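Local coordinates for protein phenolic acid decarboxylase (Sedimentibacter hydroxybenzoicus, PDB 7AE5) that reversibly decarboxylates 4-hydroxybenzoate and 3,4-dihydroxybenzoate, using prenylated FMN, to detoxify phenolic compounds under anaerobic conditions, at residues Y5-L8 and R9-L12; L212-F215 and M216-P220. One frame throughout, in Å; residues are numbered along the deposited sequence.

Contact 1 (Y5-L8 and R9-L12)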
ATOM      1  N   TYR C   5     -54.147   5.788   2.256  1.00 93.81           N
ATOM      2  CA  TYR C   5     -54.701   4.594   2.881  1.00 91.96           C
ATOM      3  C   TYR C   5     -55.009   4.879   4.343  1.00 92.04           C
ATOM      4  O   TYR C   5     -54.142   5.353   5.085  1.00 91.34           O
ATOM      5  CB  TYR C   5     -53.739   3.408   2.768  1.00 88.67           C
ATOM      6  CG  TYR C   5     -53.254   3.139   1.362  1.00 88.68           C
ATOM      7  CD1 TYR C   5     -52.120   3.767   0.859  1.00 88.44           C
ATOM      8  CD2 TYR C   5     -53.940   2.265   0.531  1.00 89.29           C
ATOM      9  CE1 TYR C   5     -51.678   3.520  -0.429  1.00 88.79           C
ATOM     10  CE2 TYR C   5     -53.507   2.012  -0.755  1.00 89.69           C
ATOM     11  CZ  TYR C   5     -52.378   2.643  -1.231  1.00 89.75           C
ATOM     12  OH  TYR C   5     -51.946   2.392  -2.512  1.00 92.84           O
ATOM     13  N   LYS C   6     -56.243   4.578   4.753  1.00 74.29           N
ATOM     14  CA  LYS C   6     -56.658   4.791   6.134  1.00 74.82           C
ATOM     15  C   LYS C   6     -56.244   3.653   7.057  1.00 72.17           C
ATOM     16  O   LYS C   6     -56.234   3.841   8.279  1.00 72.43           O
ATOM     17  CB  LYS C   6     -58.176   4.978   6.206  1.00 77.63           C
ATOM     18  CG  LYS C   6     -58.629   6.425   6.302  1.00 80.95           C
ATOM     19  CD  LYS C   6     -59.991   6.529   6.968  1.00 83.48           C
ATOM     20  CE  LYS C   6     -61.012   5.632   6.283  1.00 83.97           C
ATOM     21  NZ  LYS C   6     -62.412   6.075   6.538  1.00 87.47           N
ATOM     22  N   ASP C   7     -55.911   2.488   6.509  1.00 75.49           N
ATOM     23  CA  ASP C   7     -55.513   1.334   7.307  1.00 73.24           C
ATOM     24  C   ASP C   7     -54.786   0.349   6.397  1.00 71.02           C
ATOM     25  O   ASP C   7     -54.461   0.663   5.247  1.00 71.17           O
ATOM     26  CB  ASP C   7     -56.727   0.704   8.005  1.00 74.51           C
ATOM     27  CG  ASP C   7     -57.853   0.358   7.042  1.00 76.12           C
ATOM     28  OD1 ASP C   7     -57.580   0.003   5.877  1.00 75.42           O
ATOM     29  OD2 ASP C   7     -59.029   0.444   7.457  1.00 78.37           O
ATOM     30  N   LEU C   8     -54.535  -0.853   6.917  1.00 65.38           N
ATOM     31  CA  LEU C   8     -53.858  -1.882   6.137  1.00 63.48           C
ATOM     32  C   LEU C   8     -54.788  -2.542   5.127  1.00 64.65           C
ATOM     33  O   LEU C   8     -54.343  -2.921   4.038  1.00 64.07           O
ATOM     34  CB  LEU C   8     -53.263  -2.936   7.075  1.00 61.64           C
ATOM     35  CG  LEU C   8     -52.718  -4.225   6.455  1.00 60.00           C
ATOM     36  CD1 LEU C   8     -51.328  -3.999   5.886  1.00 58.22           C
ATOM     37  CD2 LEU C   8     -52.706  -5.347   7.481  1.00 59.39           C
ATOM     38  N   ARG C   9     -56.075  -2.675   5.463  1.00 60.31           N
ATOM     39  CA  ARG C   9     -57.008  -3.373   4.582  1.00 61.82           C
ATOM     40  C   ARG C   9     -57.190  -2.634   3.264  1.00 63.26           C
ATOM     41  O   ARG C   9     -57.294  -3.261   2.204  1.00 63.72           O
ATOM     42  CB  ARG C   9     -58.352  -3.554   5.285  1.00 64.03           C
ATOM     43  CG  ARG C   9     -58.236  -4.258   6.617  1.00 63.18           C
ATOM     44  CD  ARG C   9     -59.593  -4.559   7.216  1.00 65.72           C
ATOM     45  NE  ARG C   9     -59.469  -5.289   8.471  1.00 65.28           N
ATOM     46  CZ  ARG C   9     -60.452  -5.974   9.039  1.00 67.25           C
ATOM     47  NH1 ARG C   9     -61.653  -6.043   8.488  1.00 69.75           N
ATOM     48  NH2 ARG C   9     -60.225  -6.605  10.187  1.00 67.02           N
ATOM     49  N   GLU C  10     -57.247  -1.301   3.311  1.00 74.68           N
ATOM     50  CA  GLU C  10     -57.292  -0.528   2.075  1.00 76.34           C
ATOM     51  C   GLU C  10     -56.048  -0.775   1.234  1.00 74.65           C
ATOM     52  O   GLU C  10     -56.136  -0.932   0.010  1.00 75.82           O
ATOM     53  CB  GLU C  10     -57.440   0.961   2.388  1.00 78.01           C
ATOM     54  CG  GLU C  10     -58.860   1.390   2.726  1.00 80.85           C
ATOM     55  CD  GLU C  10     -58.925   2.805   3.271  1.00 82.46           C
ATOM     56  OE1 GLU C  10     -57.967   3.575   3.046  1.00 82.02           O
ATOM     57  OE2 GLU C  10     -59.935   3.147   3.925  1.00 84.49           O
ATOM     58  N   PHE C  11     -54.878  -0.829   1.876  1.00 61.58           N
ATOM     59  CA  PHE C  11     -53.643  -1.094   1.147  1.00 59.86           C
ATOM     60  C   PHE C  11     -53.613  -2.517   0.606  1.00 59.00           C
ATOM     61  O   PHE C  11     -53.127  -2.752  -0.506  1.00 59.09           O
ATOM     62  CB  PHE C  11     -52.438  -0.837   2.051  1.00 57.58           C
ATOM     63  CG  PHE C  11     -51.117  -1.003   1.359  1.00 55.98           C
ATOM     64  CD1 PHE C  11     -50.799  -0.235   0.252  1.00 57.31           C
ATOM     65  CD2 PHE C  11     -50.192  -1.926   1.816  1.00 53.46           C
ATOM     66  CE1 PHE C  11     -49.584  -0.384  -0.388  1.00 56.11           C
ATOM     67  CE2 PHE C  11     -48.974  -2.079   1.181  1.00 52.17           C
ATOM     68  CZ  PHE C  11     -48.670  -1.308   0.078  1.00 53.48           C
ATOM     69  N   LEU C  12     -54.128  -3.476   1.378  1.00 58.51           N
ATOM     70  CA  LEU C  12     -54.114  -4.868   0.940  1.00 58.04           C
ATOM     71  C   LEU C  12     -54.952  -5.059  -0.319  1.00 60.59           C
ATOM     72  O   LEU C  12     -54.541  -5.767  -1.246  1.00 60.57           O
ATOM     73  CB  LEU C  12     -54.619  -5.772   2.064  1.00 57.69           C
ATOM     74  CG  LEU C  12     -53.630  -6.114   3.182  1.00 55.21           C
ATOM     75  CD1 LEU C  12     -54.216  -7.163   4.118  1.00 55.53           C
ATOM     76  CD2 LEU C  12     -52.296  -6.576   2.617  1.00 53.19           C
TER
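D7 turns its CG into the narrow place between its own backbone N and carbonyl carbon (chi1 54°), and this swings OD1 back over the start of the helix to meet E10. F11 takes another rotamer, CG trans to the backbone N (chi1 -176°), which carries its ring toward Y5. D7 OD1 accepts the amide hydrogen of E10 N at 2.9 Å in a nearly straight bond that meets the oxygen almost end-on. A short aspartate suits this place because its carboxylate reaches the amide of E10, whose hydrogen has no helical carbonyl one turn earlier to bind, and its negative charge probably gains from the positive end of the helix dipole. Its other oxygen, OD2, forms a salt bridge with R300. E10 answers in the opposite direction. A glutamate is long enough to climb back along the incoming loop, and OE1 takes K6 N at 2.6 Å, in a straight bond whose donor stands well above the carboxylate plane; OE2 rests against K6 CB at 3.4 Å. Farther round, the edge of the F11 ring points into the face of Y5 in a T-shaped pair, planes at 84° and centroids 5.0 Å apart. F11 CD1 approaches Y5 CZ to 3.6 Å, toward the rim; a tyrosine can offer this face while its OH bonds to L76 O. On another side, L8 CG and L12 CG pack at 3.9 Å, one helical turn apart, branched apolar groups suited to a buried face against V64 of strand 62-65. The glutamate bond and the ring pair are local ties between loop and first turn, added to a typical aspartate N-cap, D7 of helix 8-17.

Contact 2 (L212-F215 and M216-P220). With RB (rubidium ion), chain R.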
ATOM      1  N   LEU C 212     -47.569   3.610   5.619  1.00 58.77           N
ATOM      2  CA  LEU C 212     -46.734   4.767   5.930  1.00 59.79           C
ATOM      3  C   LEU C 212     -46.449   4.868   7.421  1.00 61.21           C
ATOM      4  O   LEU C 212     -45.417   5.424   7.816  1.00 62.32           O
ATOM      5  CB  LEU C 212     -47.389   6.058   5.438  1.00 59.98           C
ATOM      6  CG  LEU C 212     -47.100   6.466   3.993  1.00 59.46           C
ATOM      7  CD1 LEU C 212     -45.602   6.537   3.733  1.00 59.07           C
ATOM      8  CD2 LEU C 212     -47.780   5.531   3.020  1.00 59.55           C
ATOM      9  N   VAL C 213     -47.344   4.349   8.261  1.00 51.30           N
ATOM     10  CA  VAL C 213     -47.099   4.349   9.699  1.00 51.20           C
ATOM     11  C   VAL C 213     -45.938   3.422  10.034  1.00 50.36           C
ATOM     12  O   VAL C 213     -45.015   3.795  10.768  1.00 51.42           O
ATOM     13  CB  VAL C 213     -48.375   3.955  10.461  1.00 52.51           C
ATOM     14  CG1 VAL C 213     -48.068   3.741  11.935  1.00 52.22           C
ATOM     15  CG2 VAL C 213     -49.445   5.015  10.276  1.00 54.43           C
ATOM     16  N   THR C 214     -45.970   2.199   9.498  1.00 48.64           N
ATOM     17  CA  THR C 214     -44.844   1.284   9.654  1.00 47.91           C
ATOM     18  C   THR C 214     -43.566   1.893   9.092  1.00 48.41           C
ATOM     19  O   THR C 214     -42.476   1.688   9.640  1.00 49.02           O
ATOM     20  CB  THR C 214     -45.149  -0.045   8.962  1.00 46.58           C
ATOM     21  OG1 THR C 214     -46.406  -0.554   9.426  1.00 47.68           O
ATOM     22  CG2 THR C 214     -44.059  -1.067   9.252  1.00 46.52           C
ATOM     23  N   PHE C 215     -43.687   2.651   8.000  1.00 51.24           N
ATOM     24  CA  PHE C 215     -42.529   3.318   7.413  1.00 51.69           C
ATOM     25  C   PHE C 215     -41.909   4.308   8.393  1.00 53.31           C
ATOM     26  O   PHE C 215     -40.704   4.254   8.665  1.00 53.97           O
ATOM     27  CB  PHE C 215     -42.938   4.019   6.117  1.00 50.87           C
ATOM     28  CG  PHE C 215     -41.787   4.325   5.199  1.00 50.71           C
ATOM     29  CD1 PHE C 215     -41.064   3.303   4.604  1.00 49.82           C
ATOM     30  CD2 PHE C 215     -41.436   5.635   4.920  1.00 51.39           C
ATOM     31  CE1 PHE C 215     -40.011   3.584   3.750  1.00 49.50           C
ATOM     32  CE2 PHE C 215     -40.384   5.923   4.068  1.00 51.15           C
ATOM     33  CZ  PHE C 215     -39.671   4.895   3.483  1.00 50.15           C
ATOM     34  N   MET C 216     -42.718   5.221   8.938  1.00 47.91           N
ATOM     35  CA  MET C 216     -42.191   6.175   9.908  1.00 49.37           C
ATOM     36  C   MET C 216     -41.694   5.473  11.162  1.00 49.84           C
ATOM     37  O   MET C 216     -40.704   5.898  11.770  1.00 50.81           O
ATOM     38  CB  MET C 216     -43.251   7.204  10.281  1.00 49.75           C
ATOM     39  CG  MET C 216     -42.770   8.158  11.344  1.00 51.20           C
ATOM     40  SD  MET C 216     -42.958   7.486  13.011  1.00 51.55           S
ATOM     41  CE  MET C 216     -44.528   6.606  12.864  1.00 50.65           C
ATOM     42  N   ALA C 217     -42.386   4.412  11.581  1.00 46.52           N
ATOM     43  CA  ALA C 217     -41.938   3.667  12.751  1.00 45.82           C
ATOM     44  C   ALA C 217     -40.582   3.027  12.494  1.00 44.36           C
ATOM     45  O   ALA C 217     -39.726   2.981  13.385  1.00 44.68           O
ATOM     46  CB  ALA C 217     -42.978   2.615  13.133  1.00 46.26           C
ATOM     47  N   SER C 218     -40.359   2.553  11.270  1.00 46.75           N
ATOM     48  CA  SER C 218     -39.045   2.068  10.875  1.00 46.48           C
ATOM     49  C   SER C 218     -38.046   3.195  10.662  1.00 47.37           C
ATOM     50  O   SER C 218     -36.876   2.914  10.377  1.00 47.05           O
ATOM     51  CB  SER C 218     -39.165   1.230   9.602  1.00 45.26           C
ATOM     52  OG  SER C 218     -39.845   0.015   9.867  1.00 44.38           O
ATOM     53  N   THR C 219     -38.473   4.455  10.780  1.00 57.98           N
ATOM     54  CA  THR C 219     -37.562   5.581  10.666  1.00 58.95           C
ATOM     55  C   THR C 219     -37.235   6.119  12.051  1.00 59.98           C
ATOM     56  O   THR C 219     -38.154   6.511  12.805  1.00 60.49           O
ATOM     57  CB  THR C 219     -38.157   6.679   9.792  1.00 59.32           C
ATOM     58  OG1 THR C 219     -38.715   6.095   8.608  1.00 58.04           O
ATOM     59  CG2 THR C 219     -37.073   7.663   9.383  1.00 60.13           C
ATOM     60  N   PRO C 220     -35.945   6.132  12.425  1.00 72.87           N
ATOM     61  CA  PRO C 220     -35.542   6.531  13.779  1.00 73.69           C
ATOM     62  C   PRO C 220     -34.989   7.948  13.841  1.00 74.96           C
ATOM     63  O   PRO C 220     -35.182   8.656  14.835  1.00 75.96           O
ATOM     64  CB  PRO C 220     -34.453   5.504  14.132  1.00 72.73           C
ATOM     65  CG  PRO C 220     -34.281   4.622  12.865  1.00 71.41           C
ATOM     66  CD  PRO C 220     -34.872   5.401  11.741  1.00 71.84           C
TER
HETATM   67 RB    RB R 502     -40.282   6.883  13.974  1.00367.38          RB
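M216 packs back on the turn before it: its CB lies 3.7 Å from L212 O, the carbonyl that also receives the hydrogen of M216 N. From there CG leaves trans to the backbone N (chi1 177°) and already faces the rubidium ion; the chain bends at the next bond (chi2 -83°), bringing SD to 2.9 Å from the rubidium. A second bend, at chi3, turns the terminal CE back over the helix, where it ends 3.5 Å from V213 O. A methionine suits the place because one flexible, uncharged side chain can pack against F230 and V231 of helix 227-234 while its sulfur faces a cation. The same residue supplies its carbonyl, with M216 O 2.5 Å from rubidium, and T219 O matches it at 2.5 Å once the chain has left the helix. That exit is tied down by small hydroxyl residues. S218 grips T214 O twice, through S218 N at 2.8 Å and S218 OG at 3.1 Å, the two donors reaching the oxygen from opposite faces of its carbonyl plane. T219 OG1 donates to F215 O at 2.7 Å from above that carbonyl's plane, and T219 N bonds to M216 O. Y223 OH, V164 O and E227 OE1 complete the ion's shell. Five oxygens, two of them main-chain carbonyls of this turn and one from the carboxylate of E227, with a weakly donating thioether, are consistent with an alkali-cation site. Rubidium probably stands where relatives of the UbiD family hold potassium, beside the predicted manganese and prenylated FMN site.

Along the chain contact 1 closes long before contact 2 opens, yet their centres lie 15 Å apart and their nearest atoms about 5 Å, without touching. Each is built round one end of a helix: the start of helix 8-17, near the chain's N-terminus, and the exit from helix 211-217. Two shared neighbours bridge them. N210 touches Y5 and hydrogen-bonds to L212 N, and helix 71-77 receives Y5 at L76 and both L212 and F215 at M77. Contact 1 lies away from the annotated sites, whereas contact 2 reaches the metal and predicted flavin site at its far end. The N-terminal segment thus lies next to the cation-binding segment, joined to it through these neighbours and not by direct contact.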